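Local coordinates for protein alcohol dehydrogenase (Thermus thermophilus, PDB 2EIH) that binds zinc and probably acts as an NAD(P)-dependent oxidoreductase of the zinc-containing alcohol dehydrogenase type, at residues W223-R228 with G250-A256. Numbering follows the deposited sequence.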
loop_
_atom_site.group_PDB
_atom_site.type_symbol
_atom_site.label_atom_id
_atom_site.label_comp_id
_atom_site.label_asym_id
_atom_site.label_seq_id
_atom_site.Cartn_x
_atom_site.Cartn_y
_atom_site.Cartn_z
ATOM N N TRP A 223 -9.156 -12.766 -31.385
ATOM C CA TRP A 223 -8.754 -13.454 -30.167
ATOM C C TRP A 223 -9.102 -12.669 -28.896
ATOM O O TRP A 223 -9.387 -13.260 -27.852
ATOM C CB TRP A 223 -7.256 -13.783 -30.199
ATOM C CG TRP A 223 -6.350 -12.596 -30.185
ATOM C CD1 TRP A 223 -5.861 -11.910 -31.266
ATOM C CD2 TRP A 223 -5.825 -11.946 -29.030
ATOM N NE1 TRP A 223 -5.063 -10.878 -30.851
ATOM C CE2 TRP A 223 -5.026 -10.873 -29.481
ATOM C CE3 TRP A 223 -5.953 -12.162 -27.653
ATOM C CZ2 TRP A 223 -4.355 -10.015 -28.597
ATOM C CZ3 TRP A 223 -5.288 -11.314 -26.779
ATOM C CH2 TRP A 223 -4.502 -10.253 -27.253
ATOM N N PRO A 224 -9.092 -11.325 -28.966
ATOM C CA PRO A 224 -9.428 -10.557 -27.765
ATOM C C PRO A 224 -10.822 -10.935 -27.273
ATOM O O PRO A 224 -11.099 -10.906 -26.078
ATOM C CB PRO A 224 -9.363 -9.111 -28.254
ATOM C CG PRO A 224 -8.331 -9.172 -29.339
ATOM C CD PRO A 224 -8.729 -10.422 -30.072
ATOM N N LYS A 225 -11.683 -11.300 -28.217
ATOM C CA LYS A 225 -13.057 -11.680 -27.925
ATOM C C LYS A 225 -13.126 -12.975 -27.143
ATOM O O LYS A 225 -14.045 -13.184 -26.349
ATOM C CB LYS A 225 -13.846 -11.825 -29.224
ATOM C CG LYS A 225 -14.031 -10.514 -29.972
ATOM C CD LYS A 225 -14.676 -10.726 -31.335
ATOM C CE LYS A 225 -15.043 -9.397 -31.984
ATOM N NZ LYS A 225 -16.047 -8.631 -31.179
ATOM N N GLU A 226 -12.157 -13.854 -27.369
ATOM C CA GLU A 226 -12.139 -15.116 -26.650
ATOM C C GLU A 226 -11.752 -14.898 -25.195
ATOM O O GLU A 226 -12.291 -15.547 -24.294
ATOM C CB GLU A 226 -11.190 -16.112 -27.323
ATOM C CG GLU A 226 -11.910 -17.030 -28.286
ATOM C CD GLU A 226 -13.025 -17.808 -27.600
ATOM O OE1 GLU A 226 -12.716 -18.667 -26.747
ATOM O OE2 GLU A 226 -14.210 -17.550 -27.898
ATOM N N VAL A 227 -10.826 -13.978 -24.959
ATOM C CA VAL A 227 -10.407 -13.697 -23.597
ATOM C C VAL A 227 -11.612 -13.142 -22.844
ATOM O O VAL A 227 -11.879 -13.536 -21.715
ATOM C CB VAL A 227 -9.238 -12.686 -23.572
ATOM C CG1 VAL A 227 -8.782 -12.443 -22.147
ATOM C CG2 VAL A 227 -8.083 -13.220 -24.405
ATOM N N ARG A 228 -12.352 -12.240 -23.478
ATOM C CA ARG A 228 -13.533 -11.665 -22.853
ATOM C C ARG A 228 -14.523 -12.783 -22.531
ATOM O O ARG A 228 -15.040 -12.873 -21.415
ATOM C CB ARG A 228 -14.197 -10.662 -23.798
ATOM C CG ARG A 228 -13.267 -9.588 -24.345
ATOM C CD ARG A 228 -12.986 -8.498 -23.329
ATOM N NE ARG A 228 -14.190 -7.745 -22.993
ATOM C CZ ARG A 228 -14.185 -6.581 -22.347
ATOM N NH1 ARG A 228 -15.330 -5.964 -22.083
ATOM N NH2 ARG A 228 -13.037 -6.023 -21.979
ATOM N N GLY A 250 -5.138 -5.352 -29.209
ATOM C CA GLY A 250 -5.940 -6.503 -28.835
ATOM C C GLY A 250 -5.940 -6.699 -27.334
ATOM O O GLY A 250 -6.945 -7.105 -26.747
ATOM N N VAL A 251 -4.800 -6.411 -26.710
ATOM C CA VAL A 251 -4.660 -6.541 -25.267
ATOM C C VAL A 251 -5.590 -5.544 -24.596
ATOM O O VAL A 251 -6.388 -5.908 -23.733
ATOM C CB VAL A 251 -3.224 -6.243 -24.821
ATOM C CG1 VAL A 251 -3.128 -6.316 -23.308
ATOM C CG2 VAL A 251 -2.268 -7.228 -25.462
ATOM N N ILE A 252 -5.480 -4.283 -25.005
ATOM C CA ILE A 252 -6.314 -3.226 -24.451
ATOM C C ILE A 252 -7.788 -3.586 -24.564
ATOM O O ILE A 252 -8.594 -3.257 -23.693
ATOM C CB ILE A 252 -6.076 -1.907 -25.176
ATOM C CG1 ILE A 252 -4.666 -1.412 -24.873
ATOM C CG2 ILE A 252 -7.116 -0.881 -24.744
ATOM C CD1 ILE A 252 -4.353 -0.067 -25.490
ATOM N N LYS A 253 -8.119 -4.279 -25.645
ATOM C CA LYS A 253 -9.483 -4.697 -25.901
ATOM C C LYS A 253 -9.862 -5.832 -24.941
ATOM O O LYS A 253 -11.004 -5.926 -24.471
ATOM C CB LYS A 253 -9.605 -5.175 -27.352
ATOM C CG LYS A 253 -10.922 -4.819 -28.047
ATOM C CD LYS A 253 -10.945 -3.366 -28.531
ATOM C CE LYS A 253 -10.039 -3.157 -29.744
ATOM N NZ LYS A 253 -10.465 -3.984 -30.914
ATOM N N ALA A 254 -8.887 -6.684 -24.642
ATOM C CA ALA A 254 -9.100 -7.828 -23.762
ATOM C C ALA A 254 -9.023 -7.482 -22.283
ATOM O O ALA A 254 -9.363 -8.297 -21.424
ATOM C CB ALA A 254 -8.083 -8.914 -24.083
ATOM N N THR A 255 -8.587 -6.268 -21.986
ATOM C CA THR A 255 -8.448 -5.842 -20.605
ATOM C C THR A 255 -9.769 -5.348 -20.025
ATOM O O THR A 255 -10.459 -4.526 -20.625
ATOM C CB THR A 255 -7.384 -4.743 -20.494
ATOM O OG1 THR A 255 -6.174 -5.207 -21.103
ATOM C CG2 THR A 255 -7.113 -4.408 -19.040
ATOM N N ALA A 256 -10.117 -5.856 -18.851
ATOM C CA ALA A 256 -11.350 -5.456 -18.193
ATOM C C ALA A 256 -11.217 -4.027 -17.696
ATOM O O ALA A 256 -10.128 -3.456 -17.702
ATOM C CB ALA A 256 -11.655 -6.386 -17.031
#
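Gly-250 lies against two side chains of the facing helix, Trp-223 and Pro-224. CG of Pro-224 comes within 3.6 Å of Gly-250 CA, and the six-membered end of the indole lies 3.8 Å away, measured from Trp-223 CH2 to Gly-250 C. With no side chain on Gly-250, the indole and the pyrrolidine ring meet its main-chain atoms directly. The indole is brought there by a chi1 of 66°, which sets CG between the backbone N and the carbonyl carbon, and Pro-224 CD lies over one ring face, offset toward the rim. Val-251 points away from the partner helix, yet its CG2 still meets Trp-223 CH2 at 4.2 Å. One turn after Gly-250, Lys-253 lays its CB beside Pro-224 CB, and the next residue, Ala-254, packs its methyl against both Pro-224 and Val-227, 4.0 Å from Val-227 CB. Bent at chi2 and chi3, Arg-228 crosses the C-terminal end of helix 248-254: its NH2 lies 3.2 Å from Lys-253 O and 3.3 Å from Thr-255 O, the latter at the guanidinium edge. At Thr-255, where the helical conformation ends, OG1 donates a hydrogen bond to the backbone O of Val-251 (2.7 Å), approaching from above the carbonyl plane.

The two helical segments run nearly parallel, at 23° with axes 8.5 Å apart, as neighbouring helices on one face of a Rossmann-type parallel sheet do. Beneath them, Trp-223 and Val-227 rest on strand 214-217, Val-251 and Thr-255 on strand 236-241, while helix 278-281 touches Ile-252 and Lys-253.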